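Galactokinase (Bifidobacterium longum subsp. infantis ATCC 15697 = JCM 1222 = DSM 20088, PDB 6TER) probably catalyses the ATP-dependent phosphorylation of galactose, as a galactokinase of the GHMP kinase family. Local coordinates at residues G45-Y50 with G246-R251. Residues are numbered along the deposited sequence; the frame is centred on the assembly and turned at random. Where two conformers were deposited one is given.
Sequences GEHTDY and GQYAQR. With GLA (alpha-D-galactopyranose), chain B.
The galactose pocket of this GHMP kinase is walled here by the galactose-binding signature loop, between strands 33-42 and 54-70, and by the first turn of helix 247-262, whose Tyr248 meets His47 and Tyr50 in a three-ring aromatic cluster. Tyr248 CG lies anti to its own backbone N (chi1 179°), which swings the phenol off the helix toward the loop and the sugar. The planes of Tyr50 and Tyr248 stand 80° apart, and the two side chains run roughly antiparallel alongside each other, bringing Tyr50 CE2 to 3.7 Å from Tyr248 CZ. His47 meets the same ring obliquely, CE1 lying 3.7 Å from Tyr248 CD1, while GLA C6 sits over the centre of one imidazole face. His47 NE2 bonds Gly367 O, and His47 ND1 lies 2.4 Å from Tyr50 OH, a very short and therefore doubtful length. Both segments touch the sugar, as do Thr187 and Gly188. The backbone N of His47 gives GLA O6 a nearly straight hydrogen bond (2.7 Å, 177°). Asp49 OD2, also bonded to Leu190 N, lies 2.6 Å from GLA O3, and Asp49 OD1 lies 2.6 Å from GLA O4. Replacing Tyr248 by an alanine would probably cost GLA O4 the phenol oxygen, leaving Asp49 OD1 beside it, and open a gap next to His47 and Tyr50. Farther along the helix, Arg251 CB packs 3.8 Å from Tyr50 OH, while its guanidinium turns off to Tyr340 O and Glu341 O. Tyr248 OH reaches GLA O4 at 2.8 Å, with that oxygen in the plane of the phenol ring.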
loop_
_atom_site.group_PDB
_atom_site.type_symbol
_atom_site.label_atom_id
_atom_site.label_comp_id
_atom_site.label_asym_id
_atom_site.label_seq_id
_atom_site.Cartn_x
_atom_site.Cartn_y
_atom_site.Cartn_z
ATOM N N GLY A 45 -1.746 11.677 0.859
ATOM C CA GLY A 45 -1.657 11.703 -0.612
ATOM C C GLY A 45 -2.406 10.510 -1.142
ATOM O O GLY A 45 -1.772 9.676 -1.808
ATOM N N GLU A 46 -3.684 10.424 -0.799
ATOM C CA GLU A 46 -4.534 9.240 -1.079
ATOM C C GLU A 46 -5.330 9.478 -2.365
ATOM O O GLU A 46 -5.872 10.595 -2.515
ATOM C CB GLU A 46 -5.506 8.987 0.052
ATOM C CG GLU A 46 -5.685 7.481 0.331
ATOM C CD GLU A 46 -4.460 6.773 0.920
ATOM O OE1 GLU A 46 -3.745 6.056 0.209
ATOM O OE2 GLU A 46 -4.240 6.921 2.137
ATOM N N HIS A 47 -5.437 8.454 -3.231
ATOM C CA HIS A 47 -6.155 8.552 -4.539
ATOM C C HIS A 47 -5.471 9.571 -5.454
ATOM O O HIS A 47 -6.140 10.142 -6.397
ATOM C CB HIS A 47 -7.668 8.738 -4.313
ATOM C CG HIS A 47 -8.296 7.458 -3.863
ATOM N ND1 HIS A 47 -8.655 6.459 -4.775
ATOM C CD2 HIS A 47 -8.507 6.931 -2.621
ATOM C CE1 HIS A 47 -9.136 5.416 -4.104
ATOM N NE2 HIS A 47 -9.057 5.675 -2.792
ATOM N N THR A 48 -4.162 9.740 -5.237
ATOM C CA THR A 48 -3.223 10.606 -6.010
ATOM C C THR A 48 -2.326 9.783 -6.974
ATOM O O THR A 48 -1.934 10.331 -8.053
ATOM C CB THR A 48 -2.402 11.524 -5.065
ATOM O OG1 THR A 48 -1.607 10.723 -4.186
ATOM C CG2 THR A 48 -3.223 12.466 -4.188
ATOM N N ASP A 49 -1.934 8.560 -6.627
ATOM C CA ASP A 49 -0.883 7.770 -7.350
ATOM C C ASP A 49 -1.265 7.558 -8.832
ATOM O O ASP A 49 -0.383 7.870 -9.705
ATOM C CB ASP A 49 -0.526 6.501 -6.564
ATOM C CG ASP A 49 -1.577 5.400 -6.546
ATOM O OD1 ASP A 49 -2.816 5.657 -6.769
ATOM O OD2 ASP A 49 -1.147 4.305 -6.372
ATOM N N TYR A 50 -2.526 7.190 -9.141
ATOM C CA TYR A 50 -3.018 6.972 -10.527
ATOM C C TYR A 50 -3.402 8.308 -11.212
ATOM O O TYR A 50 -3.702 8.315 -12.458
ATOM C CB TYR A 50 -4.147 5.926 -10.563
ATOM C CG TYR A 50 -5.340 6.214 -9.668
ATOM C CD1 TYR A 50 -6.269 7.195 -9.979
ATOM C CD2 TYR A 50 -5.517 5.543 -8.453
ATOM C CE1 TYR A 50 -7.348 7.475 -9.148
ATOM C CE2 TYR A 50 -6.578 5.827 -7.604
ATOM C CZ TYR A 50 -7.498 6.803 -7.945
ATOM O OH TYR A 50 -8.552 7.049 -7.115
ATOM N N GLY A 246 -15.340 -2.916 -7.621
ATOM C CA GLY A 246 -15.642 -1.916 -8.662
ATOM C C GLY A 246 -15.575 -0.452 -8.192
ATOM O O GLY A 246 -15.503 0.419 -9.080
ATOM N N GLN A 247 -15.660 -0.174 -6.883
ATOM C CA GLN A 247 -15.668 1.225 -6.360
ATOM C C GLN A 247 -14.350 1.919 -6.736
ATOM O O GLN A 247 -14.393 2.999 -7.367
ATOM C CB GLN A 247 -15.910 1.259 -4.849
ATOM C CG GLN A 247 -17.179 0.539 -4.416
ATOM C CD GLN A 247 -18.339 1.463 -4.158
ATOM O OE1 GLN A 247 -18.167 2.592 -3.713
ATOM N NE2 GLN A 247 -19.539 0.969 -4.396
ATOM N N TYR A 248 -13.216 1.318 -6.372
ATOM C CA TYR A 248 -11.868 1.865 -6.664
ATOM C C TYR A 248 -11.791 2.249 -8.161
ATOM O O TYR A 248 -11.406 3.437 -8.487
ATOM C CB TYR A 248 -10.824 0.845 -6.182
ATOM C CG TYR A 248 -9.415 1.275 -6.456
ATOM C CD1 TYR A 248 -8.717 2.047 -5.542
ATOM C CD2 TYR A 248 -8.786 0.982 -7.642
ATOM C CE1 TYR A 248 -7.444 2.488 -5.802
ATOM C CE2 TYR A 248 -7.501 1.412 -7.923
ATOM C CZ TYR A 248 -6.835 2.189 -7.013
ATOM O OH TYR A 248 -5.550 2.544 -7.291
ATOM N N ALA A 249 -12.176 1.319 -9.064
ATOM C CA ALA A 249 -12.134 1.473 -10.546
ATOM C C ALA A 249 -13.018 2.628 -11.026
ATOM O O ALA A 249 -12.556 3.396 -11.874
ATOM C CB ALA A 249 -12.525 0.213 -11.272
ATOM N N GLN A 250 -14.240 2.730 -10.493
ATOM C CA GLN A 250 -15.167 3.847 -10.826
ATOM C C GLN A 250 -14.426 5.179 -10.618
ATOM O O GLN A 250 -14.419 6.008 -11.562
ATOM C CB GLN A 250 -16.432 3.863 -9.967
ATOM C CG GLN A 250 -17.272 5.090 -10.301
ATOM C CD GLN A 250 -17.618 5.041 -11.766
ATOM O OE1 GLN A 250 -17.071 5.768 -12.608
ATOM N NE2 GLN A 250 -18.494 4.112 -12.088
ATOM N N ARG A 251 -13.832 5.362 -9.437
ATOM C CA ARG A 251 -13.006 6.567 -9.052
ATOM C C ARG A 251 -11.986 6.884 -10.162
ATOM O O ARG A 251 -11.965 8.078 -10.680
ATOM C CB ARG A 251 -12.264 6.361 -7.712
ATOM C CG ARG A 251 -13.186 6.279 -6.497
ATOM C CD ARG A 251 -14.097 7.510 -6.371
ATOM N NE ARG A 251 -15.094 7.379 -5.320
ATOM C CZ ARG A 251 -16.190 6.648 -5.397
ATOM N NH1 ARG A 251 -16.480 5.979 -6.500
ATOM N NH2 ARG A 251 -16.994 6.608 -4.362
HETATM C C1 GLA B . -4.975 1.296 -3.125
HETATM C C2 GLA B . -4.152 1.174 -4.392
HETATM C C3 GLA B . -3.021 2.204 -4.367
HETATM C C4 GLA B . -3.595 3.661 -4.216
HETATM C C5 GLA B . -4.558 3.755 -3.068
HETATM C C6 GLA B . -5.244 5.157 -3.015
HETATM O O1 GLA B . -4.202 0.908 -1.959
HETATM O O2 GLA B . -3.672 -0.182 -4.668
HETATM O O3 GLA B . -2.282 2.148 -5.597
HETATM O O4 GLA B . -4.319 4.123 -5.379
HETATM O O5 GLA B . -5.495 2.656 -3.058
HETATM O O6 GLA B . -4.291 6.147 -2.506
#